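Local coordinates for uncharacterized protein (Legionella pneumophila subsp. pneumophila str. Philadelphia 1, PDB 2PMA), which is of unknown function but carries a retropepsin-like aspartic endopeptidase domain and may act as a peptidase, at residues Ala28-Leu33 against Lys108-Asn113; Glu65-Val70 against Arg91-Leu96. One frame throughout, in Å; residues are numbered along the deposited sequence. Where two conformers were deposited one is given.

Interaction 1. Residues Ala28-Leu33 against Lys108-Asn113; sequences AKSASL and KVNLTN
Ala31, Ser32 and Leu33 run alongside Val109, Asn110 and Leu111 as a parallel strand pair in a retropepsin-like beta fold, just after an Asp-Thr-Gly triplet that ends immediately before Ala28. In aspartic peptidases such a triplet supplies the catalytic aspartate, so this strand pair probably lies beside the active-site loop. The strands are strongly twisted, their short axes inclined at 41°. Backbone bonds alternate across the pair. Asn110 N donates to Ala31 O at 2.8 Å in a nearly straight bond (172° at the hydrogen). Its carbonyl returns the link, with Asn110 O taking Leu33 N at 2.9 Å nearly along the C=O axis. Ser32, Val109 and Asn110 each have two conformers, and their side-chain contacts here are those of one. On the buried face the methyl Ala31 CB touches Val109 CG1 at 3.7 Å. Leu33 and Leu111 lie on the same side, and residues of strand 46-55, such as Phe51, pack on both. The opposite face is more polar. CG of Asn110 stands anti to its carbonyl carbon (chi1 -61°), and ND2 lies 3.6 Å from Ser30 CB. A water donates to Asn110 OD1 at 2.6 Å and makes a weak bond to Ser30 OG, while a second water joins Ala31 N to Lys108 O. At the Ala28 end, the salt bridge of Lys29 to Asp126, together with backbone bonds from Ala28 and Lys29 to Arg125 and Asp126, ties this part of the chain to helix 125-130. At the far end Ser32 CB meets Thr112 CG2 at 3.8 Å, and Leu33 O accepts the backbone N of Thr112 at 2.9 Å, the donor lying above the carbonyl plane.

Interaction 2. Residues Glu65-Val70 against Arg91-Leu96; sequences EYVGKV and RPVVLL. With FMT (formic acid), chain F.
Val67 and Gly68 both face Val93, making a classic beta bulge in the antiparallel pairing of strands 58-71 and 90-100 of the retropepsin-like sheet. The backbone bonds define it: Val67 N donates to Val93 O at 2.9 Å, and Val93 N donates to Gly68 O at 2.8 Å, so a single residue serves two neighbours. At the backbone angles of Gly68 (phi 162°, psi -175°) a CB would be jammed against the carbonyl O of Val67. Past the bulge, Val70 and Arg91 form a hydrogen-bonded pair with both N-H groups used. On the other side of it, Leu95 N reaches Glu65 O at 3.1 Å, lying in the carbonyl plane.

Van der Waals contacts follow the two faces. Val93 spreads its methyls apart: CG1 meets Val67 CG2, and CG2 meets Val70 CG1 at 3.8 Å, each pair of side chains crossing at about a right angle. On the other face Tyr66 CG stands anti to the backbone N (chi1 -172°); CE2 of its ring comes obliquely to Pro92 CB at 3.4 Å, and Leu49 of strand 46-55 touches both residues. The ring edge also passes Val93 O. Near the Leu95 end, the Glu65 carboxylate rests against a leucine methyl, OE1 lying 3.6 Å from Leu95 CD1.

Among the polar groups, Arg91 NE bonds to Leu111 O, while Pro92 CD, its neighbour in the same strand, lies over the centre of one guanidinium face. A formic acid molecule, probably from the crystallisation liquor, accepts Glu65 N on its O2 at 3.0 Å.

Overall arrangement
Interaction 2 is nested along the chain inside the loop closed by interaction 1, and the two centres lie about 9 Å apart in one sheet. Strands 90-100 and 103-112, consecutive in sequence and antiparallel, join them, so the strand order runs 31-43, 103-112, 90-100, 58-71. Val109 N probably donates to Val94 O at 2.9 Å, and Arg91 NE probably donates to Leu111 O, also at 2.9 Å. Side chains meet as well: in one of its two conformers Asn110 places ND2 3.3 Å from Val70 CG2. Residues 28-33 follow the presumed active-site triplet, whereas the formic acid is held at the 65-70 strand of interaction 2.

Interaction 1. Residues Ala28-Leu33 against Lys108-Asn113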
ATOM      1  N   ALA A  28       4.396   3.893  12.154  1.00 28.39           N
ATOM      2  CA  ALA A  28       4.753   2.572  11.566  1.00 29.13           C
ATOM      3  C   ALA A  28       5.823   2.716  10.478  1.00 28.19           C
ATOM      4  O   ALA A  28       5.769   3.630   9.666  1.00 27.03           O
ATOM      5  CB  ALA A  28       3.516   1.967  10.955  1.00 29.54           C
ATOM      6  N   LYS A  29       6.787   1.802  10.437  1.00 28.43           N
ATOM      7  CA  LYS A  29       7.777   1.818   9.364  1.00 28.78           C
ATOM      8  C   LYS A  29       7.189   1.306   8.042  1.00 27.98           C
ATOM      9  O   LYS A  29       7.434   1.897   6.994  1.00 26.44           O
ATOM     10  CB  LYS A  29       8.988   0.954   9.743  1.00 29.68           C
ATOM     11  CG  LYS A  29      10.169   1.138   8.813  1.00 32.58           C
ATOM     12  CD  LYS A  29      11.320   0.216   9.198  1.00 34.31           C
ATOM     13  CE  LYS A  29      12.229   0.014   7.993  1.00 41.14           C
ATOM     14  NZ  LYS A  29      13.000   1.272   7.734  1.00 43.26           N
ATOM     15  N   SER A  30       6.424   0.212   8.107  1.00 26.62           N
ATOM     16  CA  SER A  30       5.958  -0.505   6.917  1.00 27.34           C
ATOM     17  C   SER A  30       4.638   0.007   6.393  1.00 26.10           C
ATOM     18  O   SER A  30       3.838   0.555   7.156  1.00 27.89           O
ATOM     19  CB  SER A  30       5.740  -2.003   7.259  1.00 28.24           C
ATOM     20  OG  SER A  30       6.938  -2.543   7.728  1.00 31.84           O
ATOM     21  N   ALA A  31       4.388  -0.231   5.110  1.00 26.37           N
ATOM     22  CA  ALA A  31       3.049   0.026   4.514  1.00 25.12           C
ATOM     23  C   ALA A  31       2.292  -1.312   4.501  1.00 25.95           C
ATOM     24  O   ALA A  31       2.935  -2.374   4.498  1.00 25.41           O
ATOM     25  CB  ALA A  31       3.196   0.582   3.096  1.00 24.67           C
ATOM     26  N   SER A  32       0.961  -1.271   4.534  1.00 24.98           N
ATOM     27  CA  SER A  32       0.175  -2.506   4.582  0.50 25.08           C
ATOM     28  C   SER A  32      -1.095  -2.309   3.781  1.00 25.03           C
ATOM     29  O   SER A  32      -1.631  -1.189   3.688  1.00 25.43           O
ATOM     30  CB  SER A  32      -0.162  -2.919   6.015  0.50 25.23           C
ATOM     31  OG  SER A  32      -0.828  -1.885   6.700  0.50 24.39           O
ATOM     32  N   LEU A  33      -1.553  -3.396   3.187  1.00 24.88           N
ATOM     33  CA  LEU A  33      -2.721  -3.384   2.335  1.00 25.16           C
ATOM     34  C   LEU A  33      -3.516  -4.656   2.590  1.00 25.40           C
ATOM     35  O   LEU A  33      -2.944  -5.773   2.543  1.00 23.93           O
ATOM     36  CB  LEU A  33      -2.246  -3.406   0.863  1.00 26.55           C
ATOM     37  CG  LEU A  33      -3.312  -3.559  -0.244  1.00 25.93           C
ATOM     38  CD1 LEU A  33      -4.314  -2.341  -0.311  1.00 28.49           C
ATOM     39  CD2 LEU A  33      -2.638  -3.710  -1.625  1.00 26.55           C
ATOM     40  N   LYS A 108       7.272  -1.059  -1.024  1.00 25.17           N
ATOM     41  CA  LYS A 108       7.094  -2.337  -0.318  1.00 25.48           C
ATOM     42  C   LYS A 108       5.854  -2.271   0.580  1.00 25.24           C
ATOM     43  O   LYS A 108       5.675  -1.322   1.410  1.00 24.65           O
ATOM     44  CB  LYS A 108       8.316  -2.635   0.565  1.00 25.16           C
ATOM     45  CG  LYS A 108       9.566  -2.960  -0.253  1.00 26.52           C
ATOM     46  CD  LYS A 108      10.751  -3.309   0.689  1.00 29.54           C
ATOM     47  CE  LYS A 108      11.992  -3.670  -0.145  1.00 34.87           C
ATOM     48  NZ  LYS A 108      13.178  -4.118   0.703  1.00 38.25           N
ATOM     49  N   VAL A 109       4.957  -3.226   0.376  1.00 24.45           N
ATOM     50  CA  VAL A 109       3.741  -3.273   1.173  0.50 24.22           C
ATOM     51  C   VAL A 109       3.515  -4.679   1.702  1.00 24.24           C
ATOM     52  O   VAL A 109       3.649  -5.668   0.961  1.00 23.50           O
ATOM     53  CB  VAL A 109       2.489  -2.825   0.397  0.50 24.97           C
ATOM     54  CG1 VAL A 109       2.582  -1.311   0.010  0.50 25.25           C
ATOM     55  CG2 VAL A 109       2.260  -3.701  -0.830  0.50 25.92           C
ATOM     56  N   ASN A 110       3.142  -4.743   2.980  0.50 23.12           N
ATOM     57  CA  ASN A 110       2.716  -5.993   3.625  0.50 23.58           C
ATOM     58  C   ASN A 110       1.295  -6.326   3.175  0.50 23.43           C
ATOM     59  O   ASN A 110       0.441  -5.428   3.053  0.50 22.69           O
ATOM     60  CB  ASN A 110       2.748  -5.847   5.162  0.50 22.56           C
ATOM     61  CG  ASN A 110       4.158  -5.525   5.723  0.50 23.69           C
ATOM     62  OD1 ASN A 110       5.152  -5.558   5.011  0.50 19.69           O
ATOM     63  ND2 ASN A 110       4.228  -5.235   7.034  0.50 25.92           N
ATOM     64  N   LEU A 111       1.018  -7.608   2.928  1.00 23.27           N
ATOM     65  CA  LEU A 111      -0.341  -7.993   2.586  1.00 24.19           C
ATOM     66  C   LEU A 111      -0.986  -8.547   3.820  1.00 25.39           C
ATOM     67  O   LEU A 111      -0.532  -9.581   4.325  1.00 24.40           O
ATOM     68  CB  LEU A 111      -0.313  -9.050   1.473  1.00 24.16           C
ATOM     69  CG  LEU A 111       0.289  -8.612   0.149  1.00 24.23           C
ATOM     70  CD1 LEU A 111       0.151  -9.712  -0.928  1.00 27.44           C
ATOM     71  CD2 LEU A 111      -0.348  -7.296  -0.359  1.00 24.56           C
ATOM     72  N   THR A 112      -2.014  -7.876   4.333  1.00 25.20           N
ATOM     73  CA  THR A 112      -2.483  -8.215   5.686  1.00 28.19           C
ATOM     74  C   THR A 112      -3.851  -8.817   5.639  1.00 29.04           C
ATOM     75  O   THR A 112      -4.620  -8.526   4.729  1.00 26.48           O
ATOM     76  CB  THR A 112      -2.548  -6.959   6.598  1.00 28.80           C
ATOM     77  OG1 THR A 112      -3.279  -5.940   5.909  1.00 31.88           O
ATOM     78  CG2 THR A 112      -1.141  -6.454   6.898  1.00 30.37           C
ATOM     79  N   ASN A 113      -4.153  -9.599   6.681  1.00 30.69           N
ATOM     80  CA  ASN A 113      -5.330 -10.460   6.707  1.00 33.69           C
ATOM     81  C   ASN A 113      -6.538  -9.792   7.363  1.00 36.71           C
ATOM     82  O   ASN A 113      -7.649 -10.267   7.189  1.00 36.99           O
ATOM     83  CB  ASN A 113      -5.024 -11.747   7.522  1.00 32.92           C
ATOM     84  CG  ASN A 113      -3.943 -12.605   6.880  1.00 32.16           C
ATOM     85  OD1 ASN A 113      -3.163 -13.321   7.569  1.00 32.33           O
ATOM     86  ND2 ASN A 113      -3.882 -12.539   5.589  1.00 27.82           N
TER
HETATM   87  O   HOH W   1       7.367  -4.161   4.909  1.00 33.38           O
HETATM   88  O   HOH W   2       6.606  -1.828   3.938  1.00 28.35           O

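Interaction 2. Residues Glu65-Val70 against Arg91-Leu96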
ATOM      1  N   GLU A  65       6.007  -8.372  -7.180  1.00 25.09           N
ATOM      2  CA  GLU A  65       7.238  -9.078  -6.862  1.00 24.84           C
ATOM      3  C   GLU A  65       7.237  -9.414  -5.380  1.00 24.45           C
ATOM      4  O   GLU A  65       6.957  -8.552  -4.568  1.00 24.25           O
ATOM      5  CB  GLU A  65       8.432  -8.176  -7.178  1.00 26.15           C
ATOM      6  CG  GLU A  65       8.633  -7.981  -8.662  1.00 29.91           C
ATOM      7  CD  GLU A  65       9.656  -6.891  -8.913  1.00 32.59           C
ATOM      8  OE1 GLU A  65       9.251  -5.803  -9.350  1.00 34.44           O
ATOM      9  OE2 GLU A  65      10.834  -7.136  -8.591  1.00 31.64           O
ATOM     10  N   TYR A  66       7.601 -10.652  -5.028  1.00 24.85           N
ATOM     11  CA  TYR A  66       7.547 -11.136  -3.649  1.00 26.23           C
ATOM     12  C   TYR A  66       8.940 -10.909  -3.086  1.00 27.36           C
ATOM     13  O   TYR A  66       9.921 -11.587  -3.505  1.00 27.53           O
ATOM     14  CB  TYR A  66       7.201 -12.632  -3.663  1.00 26.78           C
ATOM     15  CG  TYR A  66       6.899 -13.313  -2.322  1.00 28.41           C
ATOM     16  CD1 TYR A  66       6.620 -14.698  -2.288  1.00 29.18           C
ATOM     17  CD2 TYR A  66       6.883 -12.612  -1.112  1.00 27.19           C
ATOM     18  CE1 TYR A  66       6.311 -15.358  -1.060  1.00 31.43           C
ATOM     19  CE2 TYR A  66       6.615 -13.272   0.132  1.00 25.60           C
ATOM     20  CZ  TYR A  66       6.325 -14.631   0.131  1.00 30.35           C
ATOM     21  OH  TYR A  66       6.030 -15.273   1.329  1.00 31.66           O
ATOM     22  N   VAL A  67       9.053  -9.949  -2.171  1.00 26.29           N
ATOM     23  CA  VAL A  67      10.385  -9.504  -1.759  1.00 29.15           C
ATOM     24  C   VAL A  67      10.783  -9.869  -0.337  1.00 30.83           C
ATOM     25  O   VAL A  67      11.934  -9.621   0.074  1.00 32.18           O
ATOM     26  CB  VAL A  67      10.642  -8.008  -2.068  1.00 29.37           C
ATOM     27  CG1 VAL A  67      10.531  -7.746  -3.583  1.00 30.76           C
ATOM     28  CG2 VAL A  67       9.669  -7.090  -1.302  1.00 29.66           C
ATOM     29  N   GLY A  68       9.882 -10.476   0.419  1.00 31.03           N
ATOM     30  CA  GLY A  68      10.273 -10.919   1.776  1.00 32.66           C
ATOM     31  C   GLY A  68       9.058 -11.182   2.636  1.00 32.05           C
ATOM     32  O   GLY A  68       7.946 -11.131   2.166  1.00 27.39           O
ATOM     33  N   LYS A  69       9.300 -11.485   3.906  1.00 33.57           N
ATOM     34  CA  LYS A  69       8.224 -11.650   4.875  1.00 34.60           C
ATOM     35  C   LYS A  69       8.613 -10.810   6.061  1.00 35.09           C
ATOM     36  O   LYS A  69       9.816 -10.611   6.337  1.00 37.28           O
ATOM     37  CB  LYS A  69       8.122 -13.092   5.318  1.00 35.57           C
ATOM     38  CG  LYS A  69       7.379 -14.000   4.421  1.00 38.64           C
ATOM     39  CD  LYS A  69       7.426 -15.394   5.015  1.00 43.23           C
ATOM     40  CE  LYS A  69       6.744 -16.418   4.146  1.00 45.44           C
ATOM     41  NZ  LYS A  69       6.955 -17.798   4.735  1.00 49.83           N
ATOM     42  N   VAL A  70       7.636 -10.299   6.777  1.00 34.43           N
ATOM     43  CA  VAL A  70       7.941  -9.545   7.989  1.00 35.20           C
ATOM     44  C   VAL A  70       7.017  -9.986   9.090  1.00 35.48           C
ATOM     45  O   VAL A  70       5.882 -10.375   8.837  1.00 32.26           O
ATOM     46  CB  VAL A  70       7.798  -8.020   7.813  1.00 35.56           C
ATOM     47  CG1 VAL A  70       8.902  -7.480   6.924  1.00 38.92           C
ATOM     48  CG2 VAL A  70       6.428  -7.653   7.274  1.00 35.86           C
ATOM     49  N   ARG A  91       3.838 -11.910   7.580  1.00 21.61           N
ATOM     50  CA  ARG A  91       3.078 -11.640   6.363  1.00 21.26           C
ATOM     51  C   ARG A  91       4.042 -11.345   5.213  1.00 21.56           C
ATOM     52  O   ARG A  91       5.225 -10.934   5.457  1.00 21.68           O
ATOM     53  CB  ARG A  91       2.137 -10.456   6.567  1.00 22.10           C
ATOM     54  CG  ARG A  91       0.995 -10.740   7.649  1.00 23.24           C
ATOM     55  CD  ARG A  91       0.111 -11.969   7.348  1.00 20.63           C
ATOM     56  NE  ARG A  91      -0.407 -11.903   5.976  1.00 21.22           N
ATOM     57  CZ  ARG A  91      -0.558 -12.961   5.189  1.00 25.12           C
ATOM     58  NH1 ARG A  91      -0.983 -12.786   3.948  1.00 25.53           N
ATOM     59  NH2 ARG A  91      -0.259 -14.195   5.639  1.00 23.21           N
ATOM     60  N   PRO A  92       3.574 -11.584   3.973  1.00 22.38           N
ATOM     61  CA  PRO A  92       4.450 -11.398   2.843  1.00 21.83           C
ATOM     62  C   PRO A  92       4.522  -9.916   2.468  1.00 22.82           C
ATOM     63  O   PRO A  92       3.545  -9.150   2.642  1.00 21.83           O
ATOM     64  CB  PRO A  92       3.784 -12.270   1.754  1.00 21.95           C
ATOM     65  CG  PRO A  92       2.270 -12.160   2.047  1.00 23.61           C
ATOM     66  CD  PRO A  92       2.222 -12.042   3.582  1.00 21.55           C
ATOM     67  N   VAL A  93       5.661  -9.547   1.892  1.00 23.65           N
ATOM     68  CA  VAL A  93       5.875  -8.197   1.415  1.00 23.60           C
ATOM     69  C   VAL A  93       6.020  -8.227  -0.096  1.00 23.35           C
ATOM     70  O   VAL A  93       6.818  -9.011  -0.634  1.00 23.36           O
ATOM     71  CB  VAL A  93       7.192  -7.656   1.950  1.00 24.45           C
ATOM     72  CG1 VAL A  93       7.382  -6.199   1.469  1.00 23.92           C
ATOM     73  CG2 VAL A  93       7.270  -7.774   3.491  1.00 25.68           C
ATOM     74  N   VAL A  94       5.283  -7.360  -0.783  1.00 23.53           N
ATOM     75  CA  VAL A  94       5.346  -7.285  -2.265  1.00 23.42           C
ATOM     76  C   VAL A  94       5.634  -5.853  -2.681  1.00 24.73           C
ATOM     77  O   VAL A  94       5.438  -4.924  -1.891  1.00 23.67           O
ATOM     78  CB  VAL A  94       4.009  -7.727  -2.958  1.00 25.25           C
ATOM     79  CG1 VAL A  94       3.757  -9.205  -2.641  1.00 25.01           C
ATOM     80  CG2 VAL A  94       2.804  -6.830  -2.531  1.00 26.13           C
ATOM     81  N   LEU A  95       6.045  -5.668  -3.936  1.00 23.48           N
ATOM     82  CA  LEU A  95       6.242  -4.333  -4.468  1.00 24.71           C
ATOM     83  C   LEU A  95       4.946  -3.928  -5.175  1.00 25.24           C
ATOM     84  O   LEU A  95       4.370  -4.734  -5.953  1.00 27.14           O
ATOM     85  CB  LEU A  95       7.369  -4.359  -5.499  1.00 24.70           C
ATOM     86  CG  LEU A  95       8.757  -4.659  -4.928  1.00 26.66           C
ATOM     87  CD1 LEU A  95       9.796  -4.512  -6.043  1.00 27.85           C
ATOM     88  CD2 LEU A  95       9.052  -3.729  -3.759  1.00 28.78           C
ATOM     89  N   LEU A  96       4.519  -2.685  -4.960  0.50 24.83           N
ATOM     90  CA  LEU A  96       3.224  -2.194  -5.463  0.50 25.35           C
ATOM     91  C   LEU A  96       3.417  -0.792  -6.034  0.50 26.19           C
ATOM     92  O   LEU A  96       3.990   0.055  -5.358  0.50 25.19           O
ATOM     93  CB  LEU A  96       2.230  -2.122  -4.293  0.50 26.33           C
ATOM     94  CG  LEU A  96       0.845  -1.447  -4.371  0.50 23.37           C
ATOM     95  CD1 LEU A  96      -0.212  -2.305  -5.059  0.50 28.08           C
ATOM     96  CD2 LEU A  96       0.364  -1.112  -2.971  0.50 27.13           C
TER
HETATM   97  C   FMT F 302       5.778  -4.845  -9.434  1.00 38.18           C
HETATM   98  O1  FMT F 302       6.728  -4.115  -9.883  1.00 40.43           O
HETATM   99  O2  FMT F 302       5.896  -5.769  -8.586  1.00 31.80           O